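Local structure of chlorella virus DNA ligase-adenylate (Chlorella virus, 1FVI) at residues E66-G71 / S93-D98. The protein forms a covalent enzyme-adenylate and, as an ATP-dependent DNA ligase, probably seals nicks in DNA using a divalent metal. The protein carries 1 engineered substitution. Residues are numbered along the deposited sequence; the frame is centred on the assembly and turned at random.
Sequences EISIEG and SYYWFD. With AMP (adenosine monophosphate), chain C.
Residues 66-68 and 93-98, on the neighbouring strands 63-68 and 92-99 of a mixed sheet, run antiparallel, their short axes at 160°. Four backbone bonds link them. Glu66 and Tyr95 exchange an N-H and a carbonyl in both directions, each 2.8 Å from N to O and with the donor in the carbonyl plane. Ser68 and Ser93 form the second hydrogen-bonded pair less evenly: Ser93 N points nearly along the C=O axis of Ser68, whereas Ser68 N sits above the carbonyl plane of Ser93, 3.2 Å from its O. Between them, Ile67 faces Tyr94 as a non-hydrogen-bonded pair. Beyond this ladder, Phe97 and Asp98 both face Asp64 in a classic beta bulge.

Ile67 CG1, an apolar branch suited to this buried face, meets the in-plane edge of the Tyr94 ring, 3.7 Å from Tyr94 CD1; Tyr94 OH is hydrogen-bonded to Ser32 O on the next strand. At the Glu66-Phe97 end the other face meets AMP, and both residues belong to its pocket. Phe97 takes the crowded chi1 position (55°), which sets its flat ring face against the adenine, with AMP N1 3.7 Å above the ring centre. Glu66, bent at chi2 (-86°), sets CG 3.5 Å from Phe97 CE2 at the ring edge and brings Glu66 OE1 to 3.2 Å from AMP C1', a close approach to the sugar. Along the same face, Ser68 OG presses on the edge of the Tyr95 ring, 3.0 Å from Tyr95 CE1; this buried OG has no polar partner, and a short side chain suits so tight a fit. Tyr95 OH reaches on to Glu70 OE1, which accepts a weak bond.

Lys132 pairs with Glu70 OE2 in a salt bridge, which should favour the ionised carboxylate and steady it as the tyrosine's acceptor. In the AMP pocket, Phe97 supports the flat base, while the Glu66 carboxylate, if ionised, would place negative charge beside the ribose.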
ATOM      1  N   GLU A  66       0.497  -3.821   9.023  1.00 21.49           N
ATOM      2  CA  GLU A  66       0.536  -2.364   9.127  1.00 25.30           C
ATOM      3  C   GLU A  66      -0.787  -1.745   9.537  1.00 24.63           C
ATOM      4  O   GLU A  66      -1.845  -2.024   8.945  1.00 19.40           O
ATOM      5  CB  GLU A  66       0.916  -1.751   7.760  1.00 34.08           C
ATOM      6  CG  GLU A  66       2.337  -2.027   7.252  1.00 22.15           C
ATOM      7  CD  GLU A  66       3.354  -1.048   7.771  1.00 25.51           C
ATOM      8  OE1 GLU A  66       4.544  -1.374   7.718  1.00 25.59           O
ATOM      9  OE2 GLU A  66       2.987   0.056   8.201  1.00 28.37           O
ATOM     10  N   ILE A  67      -0.715  -0.864  10.523  1.00 24.78           N
ATOM     11  CA  ILE A  67      -1.909  -0.160  10.975  1.00 32.84           C
ATOM     12  C   ILE A  67      -1.935   1.153  10.186  1.00 34.35           C
ATOM     13  O   ILE A  67      -0.888   1.753   9.927  1.00 22.07           O
ATOM     14  CB  ILE A  67      -1.847   0.177  12.499  1.00 36.59           C
ATOM     15  CG1 ILE A  67      -1.553  -1.092  13.318  1.00 43.62           C
ATOM     16  CG2 ILE A  67      -3.156   0.855  12.963  1.00 24.82           C
ATOM     17  CD1 ILE A  67      -1.220  -0.818  14.787  1.00 26.95           C
ATOM     18  N   SER A  68      -3.131   1.577   9.793  1.00 29.87           N
ATOM     19  CA  SER A  68      -3.296   2.816   9.064  1.00 39.22           C
ATOM     20  C   SER A  68      -4.742   3.244   9.039  1.00 34.41           C
ATOM     21  O   SER A  68      -5.634   2.406   9.032  1.00 31.48           O
ATOM     22  CB  SER A  68      -2.804   2.665   7.626  1.00 37.15           C
ATOM     23  OG  SER A  68      -3.509   1.633   6.978  1.00 50.38           O
ATOM     24  N   ILE A  69      -4.956   4.557   9.084  1.00 40.42           N
ATOM     25  CA  ILE A  69      -6.294   5.142   8.998  1.00 35.70           C
ATOM     26  C   ILE A  69      -6.428   5.476   7.509  1.00 37.27           C
ATOM     27  O   ILE A  69      -5.777   6.396   6.999  1.00 29.10           O
ATOM     28  CB  ILE A  69      -6.406   6.415   9.854  1.00 30.29           C
ATOM     29  CG1 ILE A  69      -6.028   6.098  11.302  1.00 26.57           C
ATOM     30  CG2 ILE A  69      -7.817   6.948   9.793  1.00 36.44           C
ATOM     31  CD1 ILE A  69      -6.084   7.279  12.237  1.00 32.97           C
ATOM     32  N   GLU A  70      -7.249   4.688   6.823  1.00 40.24           N
ATOM     33  CA  GLU A  70      -7.469   4.785   5.381  1.00 50.24           C
ATOM     34  C   GLU A  70      -7.221   6.067   4.586  1.00 57.99           C
ATOM     35  O   GLU A  70      -6.246   6.143   3.832  1.00 67.86           O
ATOM     36  CB  GLU A  70      -8.828   4.196   5.009  1.00 55.50           C
ATOM     37  CG  GLU A  70      -8.985   2.715   5.367  1.00 64.75           C
ATOM     38  CD  GLU A  70      -8.029   1.785   4.627  1.00 52.66           C
ATOM     39  OE1 GLU A  70      -6.826   2.101   4.507  1.00 47.04           O
ATOM     40  OE2 GLU A  70      -8.489   0.708   4.192  1.00 56.58           O
ATOM     41  N   GLY A  71      -8.105   7.053   4.708  1.00 49.33           N
ATOM     42  CA  GLY A  71      -7.918   8.271   3.938  1.00 35.96           C
ATOM     43  C   GLY A  71      -7.275   9.413   4.689  1.00 39.96           C
ATOM     44  O   GLY A  71      -7.426  10.559   4.296  1.00 45.66           O
ATOM     45  N   SER A  93      -7.649   0.662   9.918  1.00 30.71           N
ATOM     46  CA  SER A  93      -7.446  -0.596   9.230  1.00 30.66           C
ATOM     47  C   SER A  93      -6.149  -1.263   9.657  1.00 28.38           C
ATOM     48  O   SER A  93      -5.312  -0.658  10.322  1.00 28.13           O
ATOM     49  CB  SER A  93      -7.432  -0.356   7.722  1.00 25.67           C
ATOM     50  OG  SER A  93      -8.676   0.162   7.297  1.00 46.62           O
ATOM     51  N   TYR A  94      -6.023  -2.541   9.324  1.00 33.97           N
ATOM     52  CA  TYR A  94      -4.819  -3.289   9.624  1.00 32.26           C
ATOM     53  C   TYR A  94      -4.562  -4.198   8.438  1.00 29.71           C
ATOM     54  O   TYR A  94      -5.353  -5.107   8.156  1.00 26.75           O
ATOM     55  CB  TYR A  94      -4.960  -4.107  10.908  1.00 20.95           C
ATOM     56  CG  TYR A  94      -3.718  -4.910  11.217  1.00 19.54           C
ATOM     57  CD1 TYR A  94      -2.623  -4.324  11.851  1.00 23.26           C
ATOM     58  CD2 TYR A  94      -3.644  -6.264  10.886  1.00 20.95           C
ATOM     59  CE1 TYR A  94      -1.477  -5.072  12.158  1.00 21.32           C
ATOM     60  CE2 TYR A  94      -2.504  -7.027  11.187  1.00 19.51           C
ATOM     61  CZ  TYR A  94      -1.437  -6.422  11.825  1.00 17.06           C
ATOM     62  OH  TYR A  94      -0.353  -7.181  12.163  1.00 22.00           O
ATOM     63  N   TYR A  95      -3.510  -3.877   7.686  1.00 20.58           N
ATOM     64  CA  TYR A  95      -3.122  -4.671   6.531  1.00 22.06           C
ATOM     65  C   TYR A  95      -2.259  -5.802   7.092  1.00 24.03           C
ATOM     66  O   TYR A  95      -1.133  -5.568   7.553  1.00 21.41           O
ATOM     67  CB  TYR A  95      -2.312  -3.820   5.550  1.00 25.36           C
ATOM     68  CG  TYR A  95      -3.097  -2.712   4.864  1.00 31.34           C
ATOM     69  CD1 TYR A  95      -3.151  -1.430   5.412  1.00 27.97           C
ATOM     70  CD2 TYR A  95      -3.754  -2.940   3.644  1.00 27.81           C
ATOM     71  CE1 TYR A  95      -3.836  -0.392   4.763  1.00 33.31           C
ATOM     72  CE2 TYR A  95      -4.438  -1.911   2.986  1.00 25.64           C
ATOM     73  CZ  TYR A  95      -4.470  -0.639   3.556  1.00 38.74           C
ATOM     74  OH  TYR A  95      -5.119   0.392   2.916  1.00 50.19           O
ATOM     75  N   TRP A  96      -2.821  -7.008   7.088  1.00 20.43           N
ATOM     76  CA  TRP A  96      -2.165  -8.200   7.626  1.00 17.84           C
ATOM     77  C   TRP A  96      -1.403  -8.887   6.524  1.00 14.23           C
ATOM     78  O   TRP A  96      -1.999  -9.534   5.671  1.00 19.98           O
ATOM     79  CB  TRP A  96      -3.250  -9.119   8.188  1.00 25.25           C
ATOM     80  CG  TRP A  96      -2.793 -10.355   8.936  1.00 25.61           C
ATOM     81  CD1 TRP A  96      -1.540 -10.634   9.391  1.00 21.17           C
ATOM     82  CD2 TRP A  96      -3.606 -11.498   9.264  1.00 25.75           C
ATOM     83  NE1 TRP A  96      -1.517 -11.884   9.969  1.00 26.77           N
ATOM     84  CE2 TRP A  96      -2.769 -12.437   9.903  1.00 28.36           C
ATOM     85  CE3 TRP A  96      -4.962 -11.819   9.069  1.00 25.54           C
ATOM     86  CZ2 TRP A  96      -3.234 -13.684  10.347  1.00 23.29           C
ATOM     87  CZ3 TRP A  96      -5.428 -13.061   9.513  1.00 28.16           C
ATOM     88  CH2 TRP A  96      -4.557 -13.976  10.145  1.00 21.03           C
ATOM     89  N   PHE A  97      -0.081  -8.747   6.532  1.00 22.03           N
ATOM     90  CA  PHE A  97       0.726  -9.346   5.477  1.00 18.10           C
ATOM     91  C   PHE A  97       1.553 -10.594   5.796  1.00 25.95           C
ATOM     92  O   PHE A  97       2.101 -11.216   4.877  1.00 24.41           O
ATOM     93  CB  PHE A  97       1.579  -8.279   4.771  1.00 16.37           C
ATOM     94  CG  PHE A  97       2.462  -7.476   5.687  1.00 21.06           C
ATOM     95  CD1 PHE A  97       3.494  -8.094   6.421  1.00 23.68           C
ATOM     96  CD2 PHE A  97       2.343  -6.090   5.734  1.00 15.13           C
ATOM     97  CE1 PHE A  97       4.399  -7.341   7.175  1.00 16.98           C
ATOM     98  CE2 PHE A  97       3.242  -5.314   6.485  1.00 19.29           C
ATOM     99  CZ  PHE A  97       4.276  -5.937   7.208  1.00 20.13           C
ATOM    100  N   ASP A  98       1.656 -10.953   7.079  1.00 22.04           N
ATOM    101  CA  ASP A  98       2.402 -12.144   7.463  1.00 21.18           C
ATOM    102  C   ASP A  98       1.835 -12.793   8.717  1.00 19.89           C
ATOM    103  O   ASP A  98       1.121 -12.159   9.489  1.00 16.08           O
ATOM    104  CB  ASP A  98       3.902 -11.853   7.618  1.00 13.71           C
ATOM    105  CG  ASP A  98       4.775 -13.026   7.187  1.00 19.02           C
ATOM    106  OD1 ASP A  98       4.250 -14.140   6.961  1.00 22.73           O
ATOM    107  OD2 ASP A  98       6.005 -12.834   7.075  1.00 25.28           O
TER
HETATM  108  P   AMP C 501       9.702   2.606   2.805  1.00 23.67           P
HETATM  109  O1P AMP C 501      11.122   2.842   2.554  1.00 21.05           O
HETATM  110  O3P AMP C 501       9.426   3.767   3.848  1.00 17.52           O
HETATM  111  O5' AMP C 501       9.522   1.373   3.651  1.00 18.40           O
HETATM  112  C5' AMP C 501       8.154   1.017   4.186  1.00 19.72           C
HETATM  113  C4' AMP C 501       8.211   0.264   5.497  1.00 24.34           C
HETATM  114  O4' AMP C 501       6.932  -0.355   5.656  1.00 22.47           O
HETATM  115  C3' AMP C 501       9.260  -0.873   5.523  1.00 20.20           C
HETATM  116  O3' AMP C 501       9.935  -1.022   6.772  1.00 17.16           O
HETATM  117  C2' AMP C 501       8.471  -2.116   5.293  1.00 21.56           C
HETATM  118  O2' AMP C 501       9.072  -3.212   5.972  1.00 17.19           O
HETATM  119  C1' AMP C 501       7.044  -1.755   5.746  1.00 18.64           C
HETATM  120  N9  AMP C 501       6.056  -2.349   4.867  1.00 22.22           N
HETATM  121  C8  AMP C 501       5.020  -1.654   4.284  1.00 12.72           C
HETATM  122  N7  AMP C 501       4.297  -2.445   3.544  1.00 14.29           N
HETATM  123  C5  AMP C 501       4.853  -3.715   3.622  1.00 16.16           C
HETATM  124  C6  AMP C 501       4.520  -4.953   3.053  1.00 12.79           C
HETATM  125  N6  AMP C 501       3.461  -5.116   2.225  1.00 17.77           N
HETATM  126  N1  AMP C 501       5.316  -5.989   3.370  1.00 19.40           N
HETATM  127  C2  AMP C 501       6.343  -5.822   4.173  1.00 11.23           C
HETATM  128  N3  AMP C 501       6.776  -4.714   4.782  1.00 15.01           N
HETATM  129  C4  AMP C 501       5.987  -3.642   4.479  1.00 17.68           C